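Uncharacterized protein (Bacteroides ovatus, PDB 4IRT) is of unknown function but, as a BNR repeat-like beta-propeller protein, may be a neuraminidase acting on sialic acid-containing glycans. Local coordinates at residues I319-G323 against W374-L380; D186-H192 against A258-G262. All coordinates share one frame; numbering follows the deposited sequence. Where two conformers were deposited one is given.

Both contacts join neighbouring parts of a beta-propeller, and their centres lie about 12 Å apart on the same side of the chain's centre. Interaction 1 sets the first strand of one four-stranded sheet against a short helix and is mostly buried. Its centre is a valine on a tryptophan face, with a salt bridge at the margin in one glutamate conformer. Interaction 2 brings together the hairpin turns of two other sheets and is only partly buried. Across it run a lysine-to-carbonyl bond, water contacts and alanine methyl packing; a His-Asp bond braces one side from within. The two meet directly, since Arg378 NH1 of interaction 1 forms a salt bridge with Glu187 OE2 of interaction 2 at 2.9 Å.

Interaction 1: I319-G323 against W374-L380; sequences IVVEG and WKKQRKL
Val320 presses its CB and both methyls onto one face of the Trp374 indole. The CB lies 3.5 Å from the centroid of the five-membered ring and only 9° off the ring normal, a CH-pi contact. The two methyls divide the ring system. CG1 covers the CG and CD1 side, while CG2 lies over the six-membered ring. CG1 also meets Leu380 CD1 at 3.9 Å, so the valine is held by two apolar side chains.

The indole edge is used as well. Trp374 NE1 donates to Val321 O at 3.3 Å, with the oxygen in the ring plane. The bond is bent, with an N-H...O angle of 139°, and the donor stands above the carbonyl plane. Water 1 accepts from Val321 N and, weakly, from the same NE1. Trp374 CG is anti to the backbone N (chi1 175°), which carries the ring from the helix across to the strand.

Arg378 CD packs on the opposite indole face, toward its rim. Glu322 has two conformers. In the one given, Arg378 NE makes a salt bridge with Glu322 OE2 at 3.2 Å, and water 2 joins Glu322 OE1 to Arg378 NH2. This pairing is one of two possibilities. The carboxylate oxygen lies in the guanidinium plane but is approached from above its own plane.

The arginine is fixed from its own segment: NH1 bonds back to Trp374 O at 2.9 Å. Arg378 N reaches the same oxygen from the other face of the carbonyl. Farther out, Phe327 of the adjacent strand and His369 also touch Val320.

Arg378 has positive phi where the chain leaves helix 371-377. That helix packs as an addition against strand 318-322, an outer strand of a four-stranded antiparallel sheet, the form of a propeller blade.

Interaction 2: D186-H192 against A258-G262; sequences DEKGTIH and ADAGG
Apolar contact centres on Ala258 CB. It meets Asp186 CB at 3.7 Å and lies over one face of the His192 ring, a CH-pi contact 28° off the normal. Gly262 O approaches the ring edge, 3.2 Å from His192 CE1. Gly262 CA comes within 3.3 Å of Asp186 OD2; a CB here would crowd that oxygen and Lys188 CE and jam against the preceding carbonyl.

Lys188 NZ donates the one direct hydrogen bond across the contact, to Gly261 O at 3.1 Å, from well above the carbonyl plane. Water 3 accepts from Glu187 N and may donate to Asp259 O. Water 4, between Glu187 OE2 (partner of Arg378) and Ala258 O, cannot serve every acceptor near it.

Within segment 186-192, Asp186 OD1 accepts from Lys188 N, an Asx turn, and from Thr190 N on the opposite carboxylate face. OD2 takes a nearly straight bond (167°) from His192 NE2 at 2.8 Å, and Tyr211 holds the other ring nitrogen. An alanine in place of Asp186 would probably leave NE2 without its acceptor and the turn less firmly held.

Type I turns at 186-189 and 259-262 connect strands 178-185 with 191-198 and 255-258 with 264-271, so the contact joins adjacent ends of two antiparallel sheets.

Interaction 1: I319-G323 against W374-L380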
ATOM      1  N   ILE A 319      -8.873  -0.163  -1.786  1.00  9.49           N
ATOM      2  CA  ILE A 319     -10.264  -0.201  -1.353  1.00  9.79           C
ATOM      3  C   ILE A 319     -10.450   0.568  -0.051  1.00 10.07           C
ATOM      4  O   ILE A 319      -9.540   0.646   0.800  1.00 10.22           O
ATOM      5  CB  ILE A 319     -10.771  -1.641  -1.107  1.00 10.34           C
ATOM      6  CG1 ILE A 319      -9.779  -2.443  -0.237  1.00 10.52           C
ATOM      7  CG2 ILE A 319     -11.059  -2.363  -2.406  1.00 12.16           C
ATOM      8  CD1 ILE A 319     -10.344  -3.775   0.234  1.00 11.32           C
ATOM      9  N   VAL A 320     -11.644   1.114   0.121  1.00 10.45           N
ATOM     10  CA  VAL A 320     -12.109   1.484   1.462  1.00 12.66           C
ATOM     11  C   VAL A 320     -13.496   0.880   1.652  1.00 12.17           C
ATOM     12  O   VAL A 320     -14.228   0.661   0.680  1.00 11.48           O
ATOM     13  CB  VAL A 320     -12.103   3.002   1.719  1.00 12.70           C
ATOM     14  CG1 VAL A 320     -10.663   3.535   1.679  1.00 13.39           C
ATOM     15  CG2 VAL A 320     -13.024   3.753   0.764  1.00 13.50           C
ATOM     16  N   VAL A 321     -13.809   0.579   2.909  1.00 12.45           N
ATOM     17  CA  VAL A 321     -15.040  -0.087   3.260  1.00 15.16           C
ATOM     18  C   VAL A 321     -15.789   0.684   4.359  1.00 17.94           C
ATOM     19  O   VAL A 321     -15.178   1.248   5.278  1.00 19.40           O
ATOM     20  CB  VAL A 321     -14.765  -1.521   3.719  1.00 18.02           C
ATOM     21  CG1 VAL A 321     -16.062  -2.307   3.948  1.00 21.42           C
ATOM     22  CG2 VAL A 321     -13.899  -2.238   2.700  1.00 16.70           C
ATOM     23  N   GLU A 322     -17.116   0.684   4.238  1.00 18.08           N
ATOM     24  CA  GLU A 322     -18.010   1.270   5.234  0.50 19.58           C
ATOM     25  C   GLU A 322     -19.143   0.270   5.467  1.00 20.57           C
ATOM     26  O   GLU A 322     -20.100   0.197   4.687  1.00 19.36           O
ATOM     27  CB  GLU A 322     -18.546   2.607   4.710  0.50 22.58           C
ATOM     28  CG  GLU A 322     -19.796   3.166   5.395  0.50 28.38           C
ATOM     29  CD  GLU A 322     -19.598   3.432   6.870  0.50 27.86           C
ATOM     30  OE1 GLU A 322     -19.777   2.497   7.671  0.50 27.92           O
ATOM     31  OE2 GLU A 322     -19.286   4.590   7.219  0.50 29.06           O
ATOM     32  N   GLY A 323     -19.026  -0.563   6.495  0.50 19.74           N
ATOM     33  CA  GLY A 323     -20.104  -1.505   6.844  0.50 20.99           C
ATOM     34  C   GLY A 323     -20.634  -2.366   5.703  0.50 20.88           C
ATOM     35  O   GLY A 323     -21.843  -2.444   5.473  0.50 23.26           O
ATOM     36  N   TRP A 374      -9.786   8.520   5.649  1.00 10.47           N
ATOM     37  CA  TRP A 374     -10.913   7.617   5.533  1.00 10.44           C
ATOM     38  C   TRP A 374     -11.332   7.120   6.939  1.00 11.25           C
ATOM     39  O   TRP A 374     -12.529   7.146   7.285  1.00 10.89           O
ATOM     40  CB  TRP A 374     -10.610   6.459   4.568  1.00  9.83           C
ATOM     41  CG  TRP A 374     -11.744   5.489   4.577  1.00 10.30           C
ATOM     42  CD1 TRP A 374     -11.803   4.302   5.250  1.00 10.63           C
ATOM     43  CD2 TRP A 374     -13.029   5.685   3.998  1.00 11.45           C
ATOM     44  NE1 TRP A 374     -13.028   3.728   5.081  1.00 12.55           N
ATOM     45  CE2 TRP A 374     -13.802   4.544   4.304  1.00 11.28           C
ATOM     46  CE3 TRP A 374     -13.588   6.683   3.191  1.00 12.17           C
ATOM     47  CZ2 TRP A 374     -15.105   4.388   3.860  1.00 12.75           C
ATOM     48  CZ3 TRP A 374     -14.897   6.522   2.765  1.00 14.04           C
ATOM     49  CH2 TRP A 374     -15.623   5.371   3.087  1.00 13.36           C
ATOM     50  N   LYS A 375     -10.362   6.690   7.745  1.00 11.55           N
ATOM     51  CA  LYS A 375     -10.669   6.166   9.059  1.00 13.34           C
ATOM     52  C   LYS A 375     -11.331   7.189   9.978  1.00 13.69           C
ATOM     53  O   LYS A 375     -12.251   6.851  10.723  1.00 14.36           O
ATOM     54  CB  LYS A 375      -9.410   5.651   9.746  1.00 14.52           C
ATOM     55  CG  LYS A 375      -8.768   4.430   9.105  1.00 15.58           C
ATOM     56  CD  LYS A 375      -7.537   4.089   9.929  1.00 17.32           C
ATOM     57  CE  LYS A 375      -6.658   3.078   9.259  1.00 18.64           C
ATOM     58  NZ  LYS A 375      -5.371   3.064  10.019  1.00 22.52           N
ATOM     59  N   LYS A 376     -10.845   8.424   9.951  1.00 13.70           N
ATOM     60  CA  LYS A 376     -11.283   9.444  10.915  1.00 16.01           C
ATOM     61  C   LYS A 376     -12.454  10.245  10.398  1.00 14.91           C
ATOM     62  O   LYS A 376     -13.299  10.655  11.188  1.00 14.83           O
ATOM     63  CB  LYS A 376     -10.143  10.407  11.254  1.00 19.97           C
ATOM     64  CG  LYS A 376      -8.886   9.762  11.801  1.00 25.65           C
ATOM     65  CD  LYS A 376      -9.031   9.340  13.242  1.00 38.14           C
ATOM     66  CE  LYS A 376      -7.722   8.731  13.731  1.00 54.19           C
ATOM     67  NZ  LYS A 376      -7.728   8.478  15.197  1.00 62.08           N
ATOM     68  N   GLN A 377     -12.515  10.488   9.089  1.00 13.11           N
ATOM     69  CA  GLN A 377     -13.521  11.391   8.530  1.00 14.24           C
ATOM     70  C   GLN A 377     -14.411  10.827   7.416  1.00 13.90           C
ATOM     71  O   GLN A 377     -15.304  11.509   6.942  1.00 14.52           O
ATOM     72  CB  GLN A 377     -12.859  12.699   8.074  1.00 15.46           C
ATOM     73  CG  GLN A 377     -12.159  13.445   9.195  1.00 16.82           C
ATOM     74  CD  GLN A 377     -11.773  14.854   8.788  1.00 18.25           C
ATOM     75  OE1 GLN A 377     -12.492  15.502   8.037  1.00 19.10           O
ATOM     76  NE2 GLN A 377     -10.637  15.330   9.286  1.00 20.59           N
ATOM     77  N   ARG A 378     -14.212   9.560   7.053  1.00 14.05           N
ATOM     78  CA  ARG A 378     -14.899   8.926   5.934  1.00 13.39           C
ATOM     79  C   ARG A 378     -14.883   9.746   4.653  1.00 14.21           C
ATOM     80  O   ARG A 378     -15.881   9.830   3.947  1.00 13.77           O
ATOM     81  CB  ARG A 378     -16.343   8.533   6.326  1.00 14.30           C
ATOM     82  CG  ARG A 378     -16.367   7.491   7.424  1.00 14.75           C
ATOM     83  CD  ARG A 378     -16.038   6.130   6.850  1.00 14.61           C
ATOM     84  NE  ARG A 378     -16.226   5.102   7.864  1.00 13.64           N
ATOM     85  CZ  ARG A 378     -15.281   4.628   8.652  1.00 15.48           C
ATOM     86  NH1 ARG A 378     -14.022   5.033   8.541  1.00 13.44           N
ATOM     87  NH2 ARG A 378     -15.605   3.714   9.553  1.00 15.32           N
ATOM     88  N   LYS A 379     -13.727  10.314   4.352  1.00 12.93           N
ATOM     89  CA  LYS A 379     -13.459  10.961   3.058  1.00 13.21           C
ATOM     90  C   LYS A 379     -12.369  10.177   2.364  1.00 11.88           C
ATOM     91  O   LYS A 379     -11.442   9.683   3.032  1.00 11.96           O
ATOM     92  CB  LYS A 379     -12.997  12.389   3.262  1.00 14.56           C
ATOM     93  CG  LYS A 379     -14.107  13.307   3.746  1.00 16.31           C
ATOM     94  CD  LYS A 379     -13.548  14.669   4.111  1.00 19.57           C
ATOM     95  CE  LYS A 379     -14.659  15.673   4.337  1.00 23.74           C
ATOM     96  NZ  LYS A 379     -14.124  17.056   4.427  1.00 28.68           N
ATOM     97  N   LEU A 380     -12.514  10.019   1.043  1.00 11.19           N
ATOM     98  CA  LEU A 380     -11.539   9.294   0.217  1.00 10.95           C
ATOM     99  C   LEU A 380     -10.791  10.274  -0.660  1.00 10.49           C
ATOM    100  O   LEU A 380     -11.369  10.847  -1.620  1.00 10.90           O
ATOM    101  CB  LEU A 380     -12.226   8.247  -0.672  1.00 11.39           C
ATOM    102  CG  LEU A 380     -11.366   7.371  -1.581  1.00 12.08           C
ATOM    103  CD1 LEU A 380     -10.355   6.609  -0.727  1.00 12.05           C
ATOM    104  CD2 LEU A 380     -12.243   6.418  -2.384  1.00 12.06           C
TER
HETATM  105  O   HOH W   1     -11.936   0.644   5.139  1.00 16.04           O
HETATM  106  O   HOH W   2     -18.388   2.443   9.950  1.00 21.23           O

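Interaction 2: D186-H192 against A258-G262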
ATOM      1  N   ASP A 186      -6.632  -1.526  11.685  1.00 12.49           N
ATOM      2  CA  ASP A 186      -8.036  -1.142  11.650  1.00 12.38           C
ATOM      3  C   ASP A 186      -8.370  -0.100  12.708  1.00 13.53           C
ATOM      4  O   ASP A 186      -7.504   0.365  13.451  1.00 12.86           O
ATOM      5  CB  ASP A 186      -8.982  -2.355  11.666  1.00 12.74           C
ATOM      6  CG  ASP A 186      -8.996  -3.109  12.987  1.00 13.00           C
ATOM      7  OD1 ASP A 186      -8.609  -2.546  14.037  1.00 15.59           O
ATOM      8  OD2 ASP A 186      -9.439  -4.282  12.985  1.00 13.58           O
ATOM      9  N   GLU A 187      -9.626   0.304  12.736  1.00 14.03           N
ATOM     10  CA  GLU A 187     -10.042   1.382  13.640  1.00 15.81           C
ATOM     11  C   GLU A 187     -10.051   0.973  15.114  1.00 16.67           C
ATOM     12  O   GLU A 187     -10.239   1.819  15.990  1.00 20.96           O
ATOM     13  CB  GLU A 187     -11.373   1.976  13.170  1.00 15.26           C
ATOM     14  CG  GLU A 187     -11.158   2.707  11.864  1.00 14.74           C
ATOM     15  CD  GLU A 187     -12.402   2.906  11.009  1.00 15.96           C
ATOM     16  OE1 GLU A 187     -13.506   2.947  11.565  1.00 15.15           O
ATOM     17  OE2 GLU A 187     -12.264   3.061   9.764  1.00 17.80           O
ATOM     18  N   LYS A 188      -9.866  -0.320  15.375  1.00 16.02           N
ATOM     19  CA  LYS A 188      -9.731  -0.838  16.748  1.00 17.38           C
ATOM     20  C   LYS A 188      -8.273  -1.092  17.145  1.00 16.78           C
ATOM     21  O   LYS A 188      -7.974  -1.542  18.281  1.00 17.16           O
ATOM     22  CB  LYS A 188     -10.525  -2.122  16.890  1.00 20.41           C
ATOM     23  CG  LYS A 188     -12.013  -1.899  16.733  1.00 25.52           C
ATOM     24  CD  LYS A 188     -12.815  -3.037  17.294  1.00 34.56           C
ATOM     25  CE  LYS A 188     -13.368  -3.929  16.209  1.00 43.65           C
ATOM     26  NZ  LYS A 188     -14.412  -4.819  16.801  1.00 50.37           N
ATOM     27  N   GLY A 189      -7.363  -0.816  16.222  1.00 14.85           N
ATOM     28  CA  GLY A 189      -5.936  -0.944  16.476  1.00 14.06           C
ATOM     29  C   GLY A 189      -5.401  -2.339  16.179  1.00 13.47           C
ATOM     30  O   GLY A 189      -4.253  -2.626  16.475  1.00 12.84           O
ATOM     31  N   THR A 190      -6.225  -3.197  15.584  1.00 13.10           N
ATOM     32  CA  THR A 190      -5.771  -4.527  15.163  1.00 12.76           C
ATOM     33  C   THR A 190      -4.914  -4.424  13.887  1.00 12.16           C
ATOM     34  O   THR A 190      -5.279  -3.742  12.908  1.00 10.12           O
ATOM     35  CB  THR A 190      -6.976  -5.460  14.931  1.00 14.23           C
ATOM     36  OG1 THR A 190      -7.714  -5.572  16.154  1.00 14.13           O
ATOM     37  CG2 THR A 190      -6.558  -6.850  14.458  1.00 17.12           C
ATOM     38  N   ILE A 191      -3.807  -5.146  13.873  1.00 12.05           N
ATOM     39  CA  ILE A 191      -2.946  -5.195  12.693  1.00 11.75           C
ATOM     40  C   ILE A 191      -3.372  -6.388  11.861  1.00 12.10           C
ATOM     41  O   ILE A 191      -3.315  -7.535  12.343  1.00 11.43           O
ATOM     42  CB  ILE A 191      -1.459  -5.380  13.063  1.00 14.05           C
ATOM     43  CG1 ILE A 191      -0.980  -4.284  14.025  1.00 13.89           C
ATOM     44  CG2 ILE A 191      -0.611  -5.441  11.803  1.00 12.64           C
ATOM     45  CD1 ILE A 191       0.357  -4.593  14.664  1.00 14.05           C
ATOM     46  N   HIS A 192      -3.759  -6.121  10.612  1.00 11.09           N
ATOM     47  CA  HIS A 192      -4.098  -7.159   9.669  1.00 10.72           C
ATOM     48  C   HIS A 192      -2.945  -7.384   8.719  1.00  9.46           C
ATOM     49  O   HIS A 192      -2.279  -6.440   8.327  1.00  9.96           O
ATOM     50  CB  HIS A 192      -5.354  -6.768   8.866  1.00 10.44           C
ATOM     51  CG  HIS A 192      -6.562  -6.549   9.717  1.00 11.02           C
ATOM     52  ND1 HIS A 192      -7.487  -7.536   9.942  1.00 11.83           N
ATOM     53  CD2 HIS A 192      -6.977  -5.474  10.434  1.00 11.22           C
ATOM     54  CE1 HIS A 192      -8.426  -7.089  10.758  1.00 12.29           C
ATOM     55  NE2 HIS A 192      -8.150  -5.831  11.058  1.00 12.34           N
ATOM     56  N   ALA A 258     -10.002  -2.962   6.272  1.00 10.66           N
ATOM     57  CA  ALA A 258     -10.899  -3.559   7.220  1.00 11.90           C
ATOM     58  C   ALA A 258     -12.057  -2.601   7.474  1.00 13.59           C
ATOM     59  O   ALA A 258     -11.936  -1.382   7.293  1.00 13.39           O
ATOM     60  CB  ALA A 258     -10.178  -3.843   8.515  1.00 12.58           C
ATOM     61  N   ASP A 259     -13.200  -3.157   7.875  1.00 14.25           N
ATOM     62  CA  ASP A 259     -14.286  -2.317   8.310  1.00 14.33           C
ATOM     63  C   ASP A 259     -14.102  -1.962   9.792  1.00 15.20           C
ATOM     64  O   ASP A 259     -13.158  -2.410  10.464  1.00 14.80           O
ATOM     65  CB  ASP A 259     -15.660  -2.964   7.990  1.00 14.70           C
ATOM     66  CG  ASP A 259     -15.874  -4.300   8.696  1.00 15.93           C
ATOM     67  OD1 ASP A 259     -15.243  -4.525   9.759  1.00 14.84           O
ATOM     68  OD2 ASP A 259     -16.687  -5.114   8.177  1.00 18.43           O
ATOM     69  N   ALA A 260     -15.010  -1.124  10.292  1.00 17.45           N
ATOM     70  CA  ALA A 260     -14.960  -0.646  11.677  1.00 18.64           C
ATOM     71  C   ALA A 260     -15.017  -1.797  12.688  1.00 19.15           C
ATOM     72  O   ALA A 260     -14.412  -1.709  13.763  1.00 19.83           O
ATOM     73  CB  ALA A 260     -16.113   0.315  11.941  1.00 18.84           C
ATOM     74  N   GLY A 261     -15.756  -2.845  12.337  1.00 17.55           N
ATOM     75  CA  GLY A 261     -15.890  -4.057  13.150  1.00 17.61           C
ATOM     76  C   GLY A 261     -14.664  -4.953  13.153  1.00 16.35           C
ATOM     77  O   GLY A 261     -14.592  -5.895  13.919  1.00 15.99           O
ATOM     78  N   GLY A 262     -13.696  -4.687  12.281  1.00 14.41           N
ATOM     79  CA  GLY A 262     -12.460  -5.453  12.259  1.00 13.88           C
ATOM     80  C   GLY A 262     -12.434  -6.637  11.295  1.00 13.75           C
ATOM     81  O   GLY A 262     -11.528  -7.462  11.379  1.00 15.25           O
TER
HETATM   82  O   HOH W   3     -11.187  -0.350  10.468  1.00 13.71           O
HETATM   83  O   HOH W   4     -10.910   1.413   8.101  1.00 17.94           O